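Local coordinates for alkaline phosphatase (Thermus thermophilus, PDB 7KWD), which probably hydrolyses phosphate monoesters as a homodimeric metalloenzyme, working with two zinc ions and one magnesium ion, at residues 279-284 with 399-404; 273-278 with 431-436. All coordinates share one frame; numbering follows the deposited sequence.

Contact 1 (279-284 with 399-404); sequences HLNDAG and VRQGVQ. With ZN (zinc ion), chain F.
Val403 supplies the apolar side of this contact, pressing its branched end against the last turn of helix 273-280. Its CB lies 3.3 Å from His279 O, while CG2 comes to 4.0 Å from His279 ND1, approaching the ring obliquely. Val403 CG1, anti to the backbone N (chi1 172°), lies near His279 O as well, at 3.5 Å, with Leu280 CD2 a looser neighbour of it at 4.4 Å.

The polar side is a single amide-to-amide hydrogen bond: Gln401 NE2 donates to Asn281 OD1 over 2.9 Å, somewhat bent and tilted 29° out of the acceptor's carbonyl plane, with the two amides turned 75° apart. A water also donates to Asn281 OD1 and reaches Gln401 OE1 weakly; that oxygen accepts from Trp411 NE1 as well. Replacing Gln401 with an alanine would probably cost Asn281 OD1 its amide donor and leave the indole N-H of Trp411 without this acceptor.

Asn281 has positive phi and is the C' residue of a Schellman motif closing the helix. Metal chemistry sits two residues earlier: His279 NE2 binds zinc at 2.2 Å, and ND1 donates to Gly431 O. With both ring nitrogens engaged, the imidazole's rotation is fixed, and the ND1 hydrogen bond probably makes NE2 a stronger donor to the metal.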
loop_
_atom_site.group_PDB
_atom_site.type_symbol
_atom_site.label_atom_id
_atom_site.label_comp_id
_atom_site.label_asym_id
_atom_site.label_seq_id
_atom_site.Cartn_x
_atom_site.Cartn_y
_atom_site.Cartn_z
ATOM N N HIS A 279 4.997 -10.607 9.225
ATOM C CA HIS A 279 4.970 -12.045 8.964
ATOM C C HIS A 279 4.046 -12.766 9.947
ATOM O O HIS A 279 3.237 -13.611 9.545
ATOM C CB HIS A 279 6.381 -12.624 9.062
ATOM C CG HIS A 279 7.207 -12.448 7.831
ATOM N ND1 HIS A 279 6.778 -12.856 6.587
ATOM C CD2 HIS A 279 8.436 -11.904 7.646
ATOM C CE1 HIS A 279 7.713 -12.596 5.695
ATOM N NE2 HIS A 279 8.734 -12.037 6.317
ATOM N N LEU A 280 4.153 -12.441 11.248
ATOM C CA LEU A 280 3.243 -13.044 12.222
ATOM C C LEU A 280 1.777 -12.643 12.007
ATOM O O LEU A 280 0.885 -13.315 12.528
ATOM C CB LEU A 280 3.619 -12.648 13.647
ATOM C CG LEU A 280 5.086 -12.748 14.027
ATOM C CD1 LEU A 280 5.290 -12.352 15.448
ATOM C CD2 LEU A 280 5.575 -14.140 13.795
ATOM N N ASN A 281 1.514 -11.567 11.273
ATOM C CA ASN A 281 0.177 -10.973 11.159
ATOM C C ASN A 281 -0.242 -10.393 12.506
ATOM O O ASN A 281 -1.396 -10.536 12.905
ATOM C CB ASN A 281 -0.878 -11.964 10.685
ATOM C CG ASN A 281 -0.841 -12.228 9.191
ATOM O OD1 ASN A 281 -1.784 -12.804 8.678
ATOM N ND2 ASN A 281 0.248 -11.844 8.506
ATOM N N ASP A 282 0.702 -9.791 13.216
ATOM C CA ASP A 282 0.489 -9.223 14.540
ATOM C C ASP A 282 0.554 -7.696 14.445
ATOM O O ASP A 282 1.613 -7.076 14.595
ATOM C CB ASP A 282 1.521 -9.767 15.508
ATOM C CG ASP A 282 1.322 -9.255 16.919
ATOM O OD1 ASP A 282 0.537 -8.290 17.114
ATOM O OD2 ASP A 282 1.966 -9.808 17.837
ATOM N N ALA A 283 -0.618 -7.082 14.249
ATOM C CA ALA A 283 -0.675 -5.637 14.064
ATOM C C ALA A 283 -0.125 -4.864 15.254
ATOM O O ALA A 283 0.451 -3.773 15.089
ATOM C CB ALA A 283 -2.126 -5.225 13.772
ATOM N N GLY A 284 -0.298 -5.397 16.464
ATOM C CA GLY A 284 0.182 -4.678 17.638
ATOM C C GLY A 284 1.696 -4.702 17.738
ATOM O O GLY A 284 2.319 -3.724 18.163
ATOM N N VAL A 399 -0.686 -21.701 3.208
ATOM C CA VAL A 399 0.079 -21.325 2.019
ATOM C C VAL A 399 -0.038 -19.829 1.736
ATOM O O VAL A 399 0.964 -19.114 1.686
ATOM C CB VAL A 399 -0.357 -22.161 0.795
ATOM C CG1 VAL A 399 0.398 -21.731 -0.469
ATOM C CG2 VAL A 399 -0.115 -23.634 1.109
ATOM N N ARG A 400 -1.248 -19.350 1.490
ATOM C CA ARG A 400 -1.460 -17.912 1.494
ATOM C C ARG A 400 -1.040 -17.340 2.831
ATOM O O ARG A 400 -0.298 -16.344 2.898
ATOM C CB ARG A 400 -2.919 -17.609 1.198
ATOM C CG ARG A 400 -3.343 -16.189 1.511
ATOM C CD ARG A 400 -4.591 -15.855 0.723
ATOM N NE ARG A 400 -5.352 -14.823 1.408
ATOM C CZ ARG A 400 -6.535 -14.387 1.000
ATOM N NH1 ARG A 400 -7.074 -14.920 -0.084
ATOM N NH2 ARG A 400 -7.166 -13.437 1.686
ATOM N N GLN A 401 -1.444 -18.005 3.914
ATOM C CA GLN A 401 -1.043 -17.630 5.270
ATOM C C GLN A 401 0.145 -18.506 5.681
ATOM O O GLN A 401 0.026 -19.434 6.480
ATOM C CB GLN A 401 -2.229 -17.761 6.209
ATOM C CG GLN A 401 -3.464 -16.911 5.831
ATOM C CD GLN A 401 -3.388 -15.445 6.286
ATOM O OE1 GLN A 401 -4.365 -14.704 6.152
ATOM N NE2 GLN A 401 -2.228 -15.028 6.807
ATOM N N GLY A 402 1.319 -18.161 5.177
ATOM C CA GLY A 402 2.468 -19.045 5.189
ATOM C C GLY A 402 3.333 -19.023 6.432
ATOM O O GLY A 402 4.377 -19.679 6.468
ATOM N N VAL A 403 2.950 -18.295 7.460
ATOM C CA VAL A 403 3.742 -18.181 8.675
ATOM C C VAL A 403 2.898 -18.707 9.830
ATOM O O VAL A 403 1.825 -18.157 10.136
ATOM C CB VAL A 403 4.197 -16.735 8.901
ATOM C CG1 VAL A 403 4.847 -16.597 10.267
ATOM C CG2 VAL A 403 5.172 -16.310 7.766
ATOM N N GLN A 404 3.365 -19.785 10.453
ATOM C CA GLN A 404 2.549 -20.537 11.398
ATOM C C GLN A 404 3.386 -20.940 12.589
ATOM O O GLN A 404 4.587 -21.177 12.457
ATOM C CB GLN A 404 1.943 -21.776 10.725
ATOM C CG GLN A 404 1.074 -21.464 9.511
ATOM C CD GLN A 404 -0.262 -20.871 9.925
ATOM O OE1 GLN A 404 -0.559 -20.804 11.115
ATOM N NE2 GLN A 404 -1.072 -20.444 8.948
HETATM ZN ZN ZN F . 10.511 -10.895 5.627
HETATM O O HOH W 1 -4.385 -13.285 9.223
#

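Contact 2 (273-278 with 431-436); sequences RIDHAN and GQHTAS. With ZN (zinc ion), chain F.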
loop_
_atom_site.group_PDB
_atom_site.type_symbol
_atom_site.label_atom_id
_atom_site.label_comp_id
_atom_site.label_asym_id
_atom_site.label_seq_id
_atom_site.Cartn_x
_atom_site.Cartn_y
_atom_site.Cartn_z
ATOM N N ARG A 273 12.367 -5.600 12.485
ATOM C CA ARG A 273 11.351 -6.551 12.921
ATOM C C ARG A 273 9.937 -6.069 12.632
ATOM O O ARG A 273 8.967 -6.786 12.934
ATOM C CB ARG A 273 11.524 -6.871 14.411
ATOM C CG ARG A 273 12.970 -7.344 14.741
ATOM C CD ARG A 273 13.067 -8.354 15.893
ATOM N NE ARG A 273 12.451 -9.623 15.500
ATOM C CZ ARG A 273 11.972 -10.515 16.356
ATOM N NH1 ARG A 273 12.045 -10.302 17.667
ATOM N NH2 ARG A 273 11.419 -11.614 15.883
ATOM N N ILE A 274 9.794 -4.899 12.009
ATOM C CA ILE A 274 8.527 -4.566 11.369
ATOM C C ILE A 274 8.129 -5.693 10.431
ATOM O O ILE A 274 7.003 -6.195 10.483
ATOM C CB ILE A 274 8.631 -3.226 10.622
ATOM C CG1 ILE A 274 8.869 -2.077 11.613
ATOM C CG2 ILE A 274 7.403 -3.013 9.746
ATOM C CD1 ILE A 274 9.308 -0.769 10.920
ATOM N N ASP A 275 9.068 -6.105 9.564
ATOM C CA ASP A 275 8.878 -7.254 8.682
ATOM C C ASP A 275 8.407 -8.476 9.461
ATOM O O ASP A 275 7.388 -9.078 9.131
ATOM C CB ASP A 275 10.197 -7.536 7.948
ATOM C CG ASP A 275 10.103 -8.660 6.969
ATOM O OD1 ASP A 275 9.287 -8.540 6.013
ATOM O OD2 ASP A 275 10.865 -9.645 7.136
ATOM N N HIS A 276 9.105 -8.809 10.546
ATOM C CA HIS A 276 8.799 -10.028 11.283
ATOM C C HIS A 276 7.395 -9.985 11.860
ATOM O O HIS A 276 6.652 -10.966 11.785
ATOM C CB HIS A 276 9.816 -10.235 12.405
ATOM C CG HIS A 276 11.211 -10.399 11.902
ATOM N ND1 HIS A 276 12.297 -10.439 12.732
ATOM C CD2 HIS A 276 11.697 -10.502 10.644
ATOM C CE1 HIS A 276 13.401 -10.579 12.019
ATOM N NE2 HIS A 276 13.065 -10.620 10.747
ATOM N N ALA A 277 7.020 -8.857 12.468
ATOM C CA ALA A 277 5.676 -8.759 13.010
ATOM C C ALA A 277 4.654 -8.889 11.905
ATOM O O ALA A 277 3.591 -9.482 12.101
ATOM C CB ALA A 277 5.489 -7.437 13.747
ATOM N N ASN A 278 4.945 -8.310 10.736
ATOM C CA ASN A 278 3.993 -8.424 9.638
ATOM C C ASN A 278 3.877 -9.860 9.179
ATOM O O ASN A 278 2.792 -10.282 8.747
ATOM C CB ASN A 278 4.391 -7.519 8.479
ATOM C CG ASN A 278 4.118 -6.038 8.781
ATOM O OD1 ASN A 278 3.317 -5.696 9.642
ATOM N ND2 ASN A 278 4.811 -5.171 8.069
ATOM N N GLY A 431 1.028 -13.963 4.882
ATOM C CA GLY A 431 2.097 -13.927 5.857
ATOM C C GLY A 431 3.462 -13.641 5.230
ATOM O O GLY A 431 4.498 -13.848 5.875
ATOM N N GLN A 432 3.490 -13.156 3.990
ATOM C CA GLN A 432 4.731 -12.995 3.235
ATOM C C GLN A 432 4.885 -11.568 2.700
ATOM O O GLN A 432 3.996 -10.730 2.827
ATOM C CB GLN A 432 4.756 -14.007 2.068
ATOM C CG GLN A 432 4.799 -15.462 2.515
ATOM C CD GLN A 432 3.403 -16.048 2.721
ATOM O OE1 GLN A 432 2.904 -16.059 3.840
ATOM N NE2 GLN A 432 2.769 -16.509 1.641
ATOM N N HIS A 433 6.038 -11.299 2.073
ATOM C CA HIS A 433 6.256 -10.016 1.402
ATOM C C HIS A 433 5.266 -9.832 0.256
ATOM O O HIS A 433 4.736 -10.796 -0.307
ATOM C CB HIS A 433 7.653 -9.922 0.807
ATOM C CG HIS A 433 8.735 -10.181 1.787
ATOM N ND1 HIS A 433 10.060 -10.267 1.422
ATOM C CD2 HIS A 433 8.695 -10.387 3.126
ATOM C CE1 HIS A 433 10.794 -10.523 2.493
ATOM N NE2 HIS A 433 9.989 -10.612 3.530
ATOM N N THR A 434 5.025 -8.582 -0.094
ATOM C CA THR A 434 4.194 -8.246 -1.243
ATOM C C THR A 434 4.983 -7.357 -2.196
ATOM O O THR A 434 6.097 -6.916 -1.903
ATOM C CB THR A 434 2.890 -7.557 -0.827
ATOM O OG1 THR A 434 3.191 -6.269 -0.256
ATOM C CG2 THR A 434 2.107 -8.400 0.198
ATOM N N ALA A 435 4.387 -7.109 -3.356
ATOM C CA ALA A 435 5.055 -6.467 -4.482
ATOM C C ALA A 435 4.860 -4.953 -4.531
ATOM O O ALA A 435 5.404 -4.287 -5.426
ATOM C CB ALA A 435 4.525 -7.041 -5.793
ATOM N N SER A 436 4.097 -4.407 -3.621
ATOM C CA SER A 436 3.791 -2.981 -3.610
ATOM C C SER A 436 5.057 -2.115 -3.647
ATOM O O SER A 436 6.022 -2.377 -2.909
ATOM C CB SER A 436 3.001 -2.665 -2.327
ATOM O OG SER A 436 2.984 -1.262 -2.097
HETATM ZN ZN ZN F . 10.511 -10.895 5.627
#
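Asp275 and His433 meet at a zinc ion and bury the most surface here; Asn278 and Gly431 add a smaller share without touching closely. Asp275 OD2 binds the metal at 2.0 Å, with OD1 at 2.7 Å, at most a weak second ligand, so the carboxylate grips it unevenly. His433 NE2 comes in from the other segment at 2.2 Å. The two side chains cross at about a right angle, carboxylate and imidazole planes 65° apart, and Asp275 OD1 lies 3.3 Å from His433 NE2; they share no hydrogen, and it is the zinc that holds them together. Turning CG of Asp275 anti to the backbone N (chi1 -177°) carries the carboxylate off the helix side to the metal.

His279, one helical turn beyond Asp275, completes the protein ligands of this zinc. An Asp and a His four residues apart on one helix, joined by a distant His, make up one of the paired zinc sites of the alkaline phosphatase fold, with Asp47 and His318 of the other zinc close to Asp275.

A second shell sets both ligands. Thr320 OG1 hydrogen-bonds to Asp275 OD1, the more distant oxygen, and His433 ND1 is bonded to Thr93 O, which fixes the ring's rotation and leaves NE2 facing the metal. Tyr332 of the second subunit meets the His433 ring edge-to-face, bringing the dimer interface right up to this zinc.

From the N terminus the chain reaches helix 273-280 first, and both contacts start there: 273-278 opens contact 2 and 279-284 opens contact 1 directly after it. The chain then runs through helix 283-306, strand 310-325 and a mostly helical excursion before 399-404 returns to close contact 1. Further on, 431-436 closes contact 2, so the loop of contact 1 is nested inside that of contact 2. Their centres lie 8 Å apart, and the two closing segments also touch, Gly402 N probably bonding to Gln432 OE1 at 3.0 Å. Together they tie one helix to the loop before helix 406-412 and to strand 433-434 around a shared zinc, beside the second subunit.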